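Local coordinates for melanin biosynthesis protein TyrA, putative (Shewanella oneidensis, PDB 2IIZ) that binds heme b and is probably a peroxidase of the dye-decolorizing (DyP-type) family, at residues Ser58-Val64 / Phe104-Asp110. Sequence-based numbering, arbitrary orientation.
Sequences SAFNGFV and FVHLRCD. With EDO (1,2-ethanediol), chain D; EDO (1,2-ethanediol), chain E.
Phe63 and His106 pair as hydrogen-bonded partners where strands 61-67 and 103-109 run antiparallel in the N-terminal ferredoxin-like half of the DyP fold. Phe63 N donates a hydrogen bond to His106 O at 2.8 Å, in the carbonyl plane, and His106 N returns a bond to Phe63 O. Two residues along, Asn61 and Arg108 repeat the reciprocal pair of backbone hydrogen bonds: Arg108 N lies 2.7 Å from Asn61 O, bent to 135° at the hydrogen, while Asn61 N reaches Arg108 O from above its carbonyl plane. Asp110 N closes the ladder on Ser58 O, 3.1 Å away. In the non-hydrogen-bonded pair with Leu107, Gly62 CA comes 3.1 Å from His106 O. Val64 N bonds to Gln11 OE1, while the backbones of Val105 and Leu107 bond to Leu25 and Val23 of strand 21-29. With CG between its backbone N and carbonyl carbon (chi1 69°), the Phe63 ring leans over its neighbour, and His106 CB sits 3.5 Å from the ring centroid. The imidazole is nearly parallel to the phenyl, 4° between planes, but slid aside. Phe63 CE1 also meets Phe104 CE2 obliquely at 4.1 Å. Cut back to an alanine here, the side chain would probably leave this face of His106 and Phe104 CE2 without their aromatic neighbour. Each Arg108 guanidinium nitrogen has a partner: NH1 with Gln244 OE1, NH2 with Glu17 O, NE with Asn19 OD1. That same OD1 accepts Asn61 ND2, which also bonds weakly to Ala59 O. Toward helices 34-54 and 112-125, Phe60 lays one ring face against Arg108 O, its CD2 3.5 Å from that oxygen.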
loop_
_atom_site.group_PDB
_atom_site.type_symbol
_atom_site.label_atom_id
_atom_site.label_comp_id
_atom_site.label_asym_id
_atom_site.label_seq_id
_atom_site.Cartn_x
_atom_site.Cartn_y
_atom_site.Cartn_z
ATOM N N SER A 58 -17.559 -7.397 2.038
ATOM C CA SER A 58 -16.206 -7.364 1.463
ATOM C C SER A 58 -15.333 -8.461 2.049
ATOM O O SER A 58 -14.122 -8.304 2.153
ATOM C CB SER A 58 -15.574 -5.998 1.717
ATOM O OG SER A 58 -15.258 -5.817 3.088
ATOM N N ALA A 59 -15.968 -9.567 2.430
ATOM C CA ALA A 59 -15.290 -10.784 2.905
ATOM C C ALA A 59 -14.166 -10.543 3.909
ATOM O O ALA A 59 -13.069 -11.113 3.791
ATOM C CB ALA A 59 -14.800 -11.586 1.730
ATOM N N PHE A 60 -14.437 -9.695 4.900
ATOM C CA PHE A 60 -13.413 -9.345 5.872
ATOM C C PHE A 60 -13.108 -10.545 6.722
ATOM O O PHE A 60 -14.009 -11.328 7.057
ATOM C CB PHE A 60 -13.846 -8.193 6.775
ATOM C CG PHE A 60 -12.858 -7.886 7.856
ATOM C CD1 PHE A 60 -12.811 -8.657 9.020
ATOM C CD2 PHE A 60 -11.967 -6.830 7.718
ATOM C CE1 PHE A 60 -11.886 -8.386 10.035
ATOM C CE2 PHE A 60 -11.042 -6.546 8.721
ATOM C CZ PHE A 60 -11.001 -7.331 9.886
ATOM N N ASN A 61 -11.837 -10.691 7.084
ATOM C CA ASN A 61 -11.456 -11.690 8.075
ATOM C C ASN A 61 -10.033 -11.456 8.526
ATOM O O ASN A 61 -9.303 -10.697 7.887
ATOM C CB ASN A 61 -11.578 -13.089 7.515
ATOM C CG ASN A 61 -10.598 -13.336 6.426
ATOM O OD1 ASN A 61 -9.414 -13.630 6.681
ATOM N ND2 ASN A 61 -11.066 -13.216 5.185
ATOM N N GLY A 62 -9.663 -12.113 9.627
ATOM C CA GLY A 62 -8.462 -11.767 10.357
ATOM C C GLY A 62 -8.147 -12.679 11.534
ATOM O O GLY A 62 -8.977 -13.479 11.968
ATOM N N PHE A 63 -6.928 -12.552 12.044
ATOM C CA PHE A 63 -6.559 -13.218 13.260
ATOM C C PHE A 63 -5.465 -12.480 14.006
ATOM O O PHE A 63 -4.719 -11.712 13.411
ATOM C CB PHE A 63 -6.224 -14.712 13.020
ATOM C CG PHE A 63 -4.962 -14.972 12.251
ATOM C CD1 PHE A 63 -3.714 -14.810 12.835
ATOM C CD2 PHE A 63 -5.020 -15.408 10.945
ATOM C CE1 PHE A 63 -2.536 -15.067 12.109
ATOM C CE2 PHE A 63 -3.859 -15.661 10.232
ATOM C CZ PHE A 63 -2.619 -15.486 10.825
ATOM N N VAL A 64 -5.406 -12.720 15.317
ATOM C CA VAL A 64 -4.287 -12.351 16.183
ATOM C C VAL A 64 -3.548 -13.607 16.636
ATOM O O VAL A 64 -4.167 -14.538 17.172
ATOM C CB VAL A 64 -4.736 -11.648 17.472
ATOM C CG1 VAL A 64 -3.536 -10.988 18.170
ATOM C CG2 VAL A 64 -5.788 -10.605 17.166
ATOM N N PHE A 104 1.391 -10.725 16.305
ATOM C CA PHE A 104 1.112 -10.600 14.890
ATOM C C PHE A 104 -0.400 -10.445 14.730
ATOM O O PHE A 104 -1.187 -11.248 15.265
ATOM C CB PHE A 104 1.633 -11.841 14.166
ATOM C CG PHE A 104 1.332 -11.889 12.681
ATOM C CD1 PHE A 104 1.351 -10.745 11.893
ATOM C CD2 PHE A 104 1.044 -13.099 12.073
ATOM C CE1 PHE A 104 1.080 -10.812 10.538
ATOM C CE2 PHE A 104 0.773 -13.169 10.729
ATOM C CZ PHE A 104 0.793 -12.014 9.957
ATOM N N VAL A 105 -0.785 -9.399 13.997
ATOM C CA VAL A 105 -2.160 -9.161 13.630
ATOM C C VAL A 105 -2.252 -9.257 12.114
ATOM O O VAL A 105 -1.671 -8.437 11.367
ATOM C CB VAL A 105 -2.654 -7.771 14.105
ATOM C CG1 VAL A 105 -4.055 -7.503 13.622
ATOM C CG2 VAL A 105 -2.620 -7.675 15.615
ATOM N N HIS A 106 -2.997 -10.265 11.677
ATOM C CA HIS A 106 -3.176 -10.591 10.276
ATOM C C HIS A 106 -4.566 -10.200 9.860
ATOM O O HIS A 106 -5.541 -10.782 10.346
ATOM C CB HIS A 106 -3.031 -12.085 10.134
ATOM C CG HIS A 106 -3.237 -12.596 8.752
ATOM N ND1 HIS A 106 -2.188 -12.860 7.897
ATOM C CD2 HIS A 106 -4.362 -12.910 8.079
ATOM C CE1 HIS A 106 -2.660 -13.311 6.752
ATOM N NE2 HIS A 106 -3.976 -13.351 6.834
ATOM N N LEU A 107 -4.658 -9.219 8.962
ATOM C CA LEU A 107 -5.955 -8.671 8.555
ATOM C C LEU A 107 -6.187 -8.784 7.066
ATOM O O LEU A 107 -5.279 -8.536 6.264
ATOM C CB LEU A 107 -6.081 -7.200 8.963
ATOM C CG LEU A 107 -5.759 -6.877 10.416
ATOM C CD1 LEU A 107 -5.853 -5.370 10.667
ATOM C CD2 LEU A 107 -6.666 -7.640 11.371
ATOM N N ARG A 108 -7.415 -9.142 6.693
ATOM C CA ARG A 108 -7.737 -9.353 5.272
ATOM C C ARG A 108 -9.102 -8.856 4.837
ATOM O O ARG A 108 -10.037 -8.829 5.631
ATOM C CB ARG A 108 -7.553 -10.829 4.919
ATOM C CG ARG A 108 -6.248 -11.031 4.205
ATOM C CD ARG A 108 -5.749 -12.396 4.275
ATOM N NE ARG A 108 -6.583 -13.328 3.549
ATOM C CZ ARG A 108 -6.197 -14.541 3.168
ATOM N NH1 ARG A 108 -4.971 -14.986 3.419
ATOM N NH2 ARG A 108 -7.050 -15.309 2.524
ATOM N N CYS A 109 -9.198 -8.458 3.562
ATOM C CA CYS A 109 -10.437 -7.906 3.006
ATOM C C CYS A 109 -10.286 -7.660 1.505
ATOM O O CYS A 109 -9.167 -7.458 0.999
ATOM C CB CYS A 109 -10.761 -6.569 3.691
ATOM S SG CYS A 109 -12.430 -5.928 3.428
ATOM N N ASP A 110 -11.411 -7.669 0.800
ATOM C CA ASP A 110 -11.469 -7.264 -0.608
ATOM C C ASP A 110 -11.524 -5.731 -0.789
ATOM O O ASP A 110 -11.541 -5.225 -1.916
ATOM C CB ASP A 110 -12.660 -7.947 -1.273
ATOM C CG ASP A 110 -12.517 -9.464 -1.261
ATOM O OD1 ASP A 110 -11.379 -9.956 -1.079
ATOM O OD2 ASP A 110 -13.524 -10.171 -1.427
HETATM C C1 EDO D . -12.264 -11.820 -4.307
HETATM O O1 EDO D . -12.202 -13.241 -4.364
HETATM C C2 EDO D . -13.396 -11.325 -5.200
HETATM O O2 EDO D . -13.740 -9.976 -4.855
HETATM C C1 EDO E . -11.233 0.023 -1.708
HETATM O O1 EDO E . -10.376 0.931 -0.990
HETATM C C2 EDO E . -10.357 -0.949 -2.509
HETATM O O2 EDO E . -11.060 -2.130 -2.940
#